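Local coordinates for uncharacterized protein (Thermus thermophilus HB8, PDB 6SCE), which acts as a CRISPR-associated DNA nuclease of type III defence, switched on by cyclic oligoadenylate, at residues G98-R102 with P103-V107; L499-E502 with Y503-S507. One frame throughout, in Å; residues are numbered along the deposited sequence.

Overall arrangement
Both contacts are local, each made within one unbroken run of chain, and they follow in series without nesting or crossing. From the N terminus, contact 1 comes first: residues 98-107 leave helix 90-100, turn tightly and enter strand 105-111, closing the short loop of a beta-alpha-beta unit in the first seven-stranded sheet. Contact 2 closes no loop. Residues 499-507 form the opening turns of helix 499-513, packed against strands 519-528 and 551-558 of the last large sheet and against helix 447-458. The two lie on opposite sides of the chain's centre, their own centres about 57 Å apart and their nearest atoms about 46 Å apart.

Contact 1 of 2, residues G98-R102 with P103-V107; sequences GHWRR and PGARV
W100 meets A105 and V107 where the helix gives way to the strand: its CE3 approaches A105 CB obliquely at 4.0 Å, while W100 CB packs 3.9 Å from V107 CG2. The same two methyl groups close on the W100 carbonyl, A105 CB lying 3.4 Å from W100 O. Between these buried residues the chain reverses through a type II turn from R102 to A105, closed by a weak bond from A105 N to R102 O (3.4 Å, N-H...O angle 126°). A water reinforces it by donating to A105 O at 2.6 Å and to R102 O at 3.2 Å; W125 NE1 also donates to R102 O. G104 suits the turn because a CB at its backbone angles would jam against the carbonyl of P103. R102 then folds back on the helix. Its chain bends at chi3 (57°), which swings NE within 2.9 Å of H99 O, and NH2 adds a weaker second bond to this oxygen. The guanidinium lies against the H99 imidazole, NH2 3.2 Å above the ring plane towards its rim, while E74 O accepts from H99 NE2. A leucine in place of R102 would probably leave H99 O without its side-chain donors and the imidazole without the guanidinium over that face. Further out, W100 rests on V81 and V83, and V107 pairs by backbone with the 120-125 strand. This is the helix-to-strand turn of a beta-alpha-beta crossover, strand 81-84, helix 90-100 and strand 105-111, in a Rossmann-like domain that is probably a CARF domain.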
loop_
_atom_site.group_PDB
_atom_site.type_symbol
_atom_site.label_atom_id
_atom_site.label_comp_id
_atom_site.label_asym_id
_atom_site.label_seq_id
_atom_site.Cartn_x
_atom_site.Cartn_y
_atom_site.Cartn_z
ATOM N N GLY A 98 9.216 -2.432 24.034
ATOM C CA GLY A 98 9.553 -3.394 25.121
ATOM C C GLY A 98 10.797 -2.961 25.898
ATOM O O GLY A 98 10.825 -3.022 27.114
ATOM N N HIS A 99 11.815 -2.519 25.178
ATOM C CA HIS A 99 13.106 -2.189 25.738
ATOM C C HIS A 99 13.122 -0.834 26.446
ATOM O O HIS A 99 13.736 -0.697 27.515
ATOM C CB HIS A 99 14.145 -2.211 24.620
ATOM C CG HIS A 99 15.541 -1.869 25.059
ATOM N ND1 HIS A 99 16.417 -2.799 25.591
ATOM C CD2 HIS A 99 16.216 -0.695 25.035
ATOM C CE1 HIS A 99 17.564 -2.211 25.868
ATOM N NE2 HIS A 99 17.470 -0.936 25.545
ATOM N N TRP A 100 12.434 0.159 25.872
ATOM C CA TRP A 100 12.587 1.550 26.287
ATOM C C TRP A 100 11.598 2.009 27.336
ATOM O O TRP A 100 11.642 3.167 27.766
ATOM C CB TRP A 100 12.636 2.502 25.053
ATOM C CG TRP A 100 13.952 2.430 24.366
ATOM C CD1 TRP A 100 14.226 1.851 23.179
ATOM C CD2 TRP A 100 15.185 2.903 24.873
ATOM N NE1 TRP A 100 15.549 1.960 22.895
ATOM C CE2 TRP A 100 16.164 2.593 23.941
ATOM C CE3 TRP A 100 15.553 3.561 26.049
ATOM C CZ2 TRP A 100 17.501 2.916 24.122
ATOM C CZ3 TRP A 100 16.893 3.878 26.230
ATOM C CH2 TRP A 100 17.835 3.560 25.288
ATOM N N ARG A 101 10.736 1.121 27.788
ATOM C CA ARG A 101 9.915 1.423 28.958
ATOM C C ARG A 101 10.809 1.260 30.181
ATOM O O ARG A 101 10.795 0.235 30.862
ATOM C CB ARG A 101 8.683 0.531 29.014
ATOM C CG ARG A 101 7.621 0.961 28.004
ATOM C CD ARG A 101 6.344 0.115 28.055
ATOM N NE ARG A 101 6.609 -1.273 27.705
ATOM C CZ ARG A 101 5.667 -2.180 27.472
ATOM N NH1 ARG A 101 4.386 -1.849 27.546
ATOM N NH2 ARG A 101 6.005 -3.423 27.159
ATOM N N ARG A 102 11.621 2.274 30.421
ATOM C CA ARG A 102 12.588 2.243 31.511
ATOM C C ARG A 102 12.814 3.658 32.038
ATOM O O ARG A 102 12.463 4.638 31.368
ATOM C CB ARG A 102 13.907 1.677 31.010
ATOM C CG ARG A 102 14.524 2.462 29.859
ATOM C CD ARG A 102 15.897 1.937 29.492
ATOM N NE ARG A 102 15.799 0.528 29.162
ATOM C CZ ARG A 102 16.814 -0.325 29.095
ATOM N NH1 ARG A 102 18.070 0.069 29.305
ATOM N NH2 ARG A 102 16.562 -1.606 28.799
ATOM N N PRO A 103 13.415 3.776 33.239
ATOM C CA PRO A 103 13.725 5.104 33.745
ATOM C C PRO A 103 14.713 5.808 32.847
ATOM O O PRO A 103 15.589 5.179 32.220
ATOM C CB PRO A 103 14.336 4.826 35.143
ATOM C CG PRO A 103 13.791 3.496 35.534
ATOM C CD PRO A 103 13.694 2.724 34.243
ATOM N N GLY A 104 14.564 7.119 32.774
ATOM C CA GLY A 104 15.431 7.947 31.955
ATOM C C GLY A 104 14.956 8.044 30.496
ATOM O O GLY A 104 15.677 8.597 29.653
ATOM N N ALA A 105 13.757 7.544 30.204
ATOM C CA ALA A 105 13.252 7.475 28.809
ATOM C C ALA A 105 11.850 7.987 28.694
ATOM O O ALA A 105 11.024 7.744 29.554
ATOM C CB ALA A 105 13.315 6.055 28.285
ATOM N N ARG A 106 11.584 8.763 27.649
ATOM C CA ARG A 106 10.225 9.153 27.309
ATOM C C ARG A 106 10.010 8.533 25.925
ATOM O O ARG A 106 10.824 8.729 25.043
ATOM C CB ARG A 106 10.053 10.660 27.258
ATOM C CG ARG A 106 10.055 11.337 28.647
ATOM C CD ARG A 106 9.862 12.846 28.588
ATOM N NE ARG A 106 9.931 13.482 29.917
ATOM C CZ ARG A 106 11.060 13.766 30.582
ATOM N NH1 ARG A 106 12.268 13.500 30.074
ATOM N NH2 ARG A 106 10.992 14.326 31.790
ATOM N N VAL A 107 8.922 7.799 25.752
ATOM C CA VAL A 107 8.671 7.085 24.501
ATOM C C VAL A 107 7.390 7.626 23.901
ATOM O O VAL A 107 6.388 7.786 24.590
ATOM C CB VAL A 107 8.538 5.576 24.747
ATOM C CG1 VAL A 107 8.332 4.825 23.431
ATOM C CG2 VAL A 107 9.781 5.058 25.459
HETATM O O HOH W 1 11.130 7.477 32.163
#

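Contact 2 of 2, residues L499-E502 with Y503-S507; sequences LPLE and YAVYS
L499 O takes the N-H of Y503 at 2.8 Å, beginning a run of four i to i+4 bonds that satisfies each carbonyl from 499 to 502. A504 N reaches P500 O at 3.0 Å, V505 N reaches L501 O at 2.8 Å, and Y506 N reaches E502 O at 3.0 Å, the straightest of the four (N-H...O 167°). P500, with no N-H to give, fits in the first turn, where a helix needs none. Y503 O is gripped twice: S507 N at 2.9 Å and S507 OG at 2.8 Å approach from opposite faces of the carbonyl plane; this buried serine hydroxyl thereby spends its proton inside its own helix. That OG also sits over one face of the Y503 ring, near the rim. The Y503 hydroxyl is bonded to R444 O, and W480 meets the ring edge to face. The L501 and V505 side chains cross at an angle: L501 CG lies anti to its own N (chi1 -178°), which carries CD1 to 4.0 Å from V505 CG2. E502 on this helix, close to D543 of strand 541-548 beside strand 551-558, is consistent with a PD-(D/E)XK-like nuclease core.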
loop_
_atom_site.group_PDB
_atom_site.type_symbol
_atom_site.label_atom_id
_atom_site.label_comp_id
_atom_site.label_asym_id
_atom_site.label_seq_id
_atom_site.Cartn_x
_atom_site.Cartn_y
_atom_site.Cartn_z
ATOM N N LEU A 499 -5.193 -14.292 -27.393
ATOM C CA LEU A 499 -5.317 -15.572 -26.678
ATOM C C LEU A 499 -4.116 -16.531 -26.806
ATOM O O LEU A 499 -3.733 -17.185 -25.817
ATOM C CB LEU A 499 -6.633 -16.282 -27.050
ATOM C CG LEU A 499 -6.959 -17.546 -26.241
ATOM C CD1 LEU A 499 -6.896 -17.284 -24.737
ATOM C CD2 LEU A 499 -8.315 -18.124 -26.612
ATOM N N PRO A 500 -3.514 -16.624 -28.007
ATOM C CA PRO A 500 -2.330 -17.475 -28.124
ATOM C C PRO A 500 -1.161 -17.057 -27.207
ATOM O O PRO A 500 -0.570 -17.908 -26.532
ATOM C CB PRO A 500 -1.947 -17.338 -29.608
ATOM C CG PRO A 500 -3.241 -17.044 -30.294
ATOM C CD PRO A 500 -4.020 -16.196 -29.325
ATOM N N LEU A 501 -0.821 -15.775 -27.201
ATOM C CA LEU A 501 0.246 -15.278 -26.326
ATOM C C LEU A 501 -0.137 -15.453 -24.837
ATOM O O LEU A 501 0.688 -15.889 -24.033
ATOM C CB LEU A 501 0.555 -13.825 -26.626
ATOM C CG LEU A 501 1.691 -13.212 -25.801
ATOM C CD1 LEU A 501 2.996 -13.980 -25.959
ATOM C CD2 LEU A 501 1.885 -11.765 -26.204
ATOM N N GLU A 502 -1.387 -15.132 -24.501
ATOM C CA GLU A 502 -1.899 -15.282 -23.123
ATOM C C GLU A 502 -1.845 -16.711 -22.635
ATOM O O GLU A 502 -1.492 -16.956 -21.485
ATOM C CB GLU A 502 -3.344 -14.798 -23.010
ATOM C CG GLU A 502 -3.521 -13.309 -23.189
ATOM C CD GLU A 502 -4.968 -12.909 -23.299
ATOM O OE1 GLU A 502 -5.852 -13.775 -23.077
ATOM O OE2 GLU A 502 -5.213 -11.716 -23.580
ATOM N N TYR A 503 -2.212 -17.666 -23.490
ATOM C CA TYR A 503 -2.163 -19.073 -23.101
ATOM C C TYR A 503 -0.741 -19.585 -22.953
ATOM O O TYR A 503 -0.446 -20.356 -22.035
ATOM C CB TYR A 503 -2.920 -19.962 -24.084
ATOM C CG TYR A 503 -2.949 -21.386 -23.614
ATOM C CD1 TYR A 503 -3.695 -21.744 -22.501
ATOM C CD2 TYR A 503 -2.202 -22.375 -24.253
ATOM C CE1 TYR A 503 -3.721 -23.047 -22.046
ATOM C CE2 TYR A 503 -2.216 -23.686 -23.801
ATOM C CZ TYR A 503 -2.980 -24.019 -22.693
ATOM O OH TYR A 503 -3.015 -25.315 -22.222
ATOM N N ALA A 504 0.139 -19.167 -23.857
ATOM C CA ALA A 504 1.563 -19.511 -23.757
ATOM C C ALA A 504 2.188 -18.933 -22.493
ATOM O O ALA A 504 2.978 -19.592 -21.822
ATOM C CB ALA A 504 2.320 -18.986 -24.968
ATOM N N VAL A 505 1.874 -17.680 -22.199
ATOM C CA VAL A 505 2.467 -17.048 -21.029
ATOM C C VAL A 505 1.977 -17.777 -19.777
ATOM O O VAL A 505 2.787 -18.176 -18.952
ATOM C CB VAL A 505 2.198 -15.536 -20.989
ATOM C CG1 VAL A 505 2.574 -14.942 -19.623
ATOM C CG2 VAL A 505 3.009 -14.849 -22.084
ATOM N N TYR A 506 0.664 -17.975 -19.668
ATOM C CA TYR A 506 0.085 -18.726 -18.562
ATOM C C TYR A 506 0.672 -20.125 -18.396
ATOM O O TYR A 506 0.903 -20.585 -17.263
ATOM C CB TYR A 506 -1.422 -18.834 -18.718
ATOM C CG TYR A 506 -2.040 -19.975 -17.937
ATOM C CD1 TYR A 506 -2.318 -19.850 -16.579
ATOM C CD2 TYR A 506 -2.333 -21.191 -18.556
ATOM C CE1 TYR A 506 -2.885 -20.896 -15.865
ATOM C CE2 TYR A 506 -2.912 -22.232 -17.855
ATOM C CZ TYR A 506 -3.173 -22.086 -16.509
ATOM O OH TYR A 506 -3.730 -23.131 -15.816
ATOM N N SER A 507 0.909 -20.811 -19.511
ATOM C CA SER A 507 1.408 -22.183 -19.440
ATOM C C SER A 507 2.804 -22.216 -18.872
ATOM O O SER A 507 3.091 -23.015 -17.992
ATOM C CB SER A 507 1.371 -22.873 -20.821
ATOM O OG SER A 507 0.026 -23.053 -21.259
#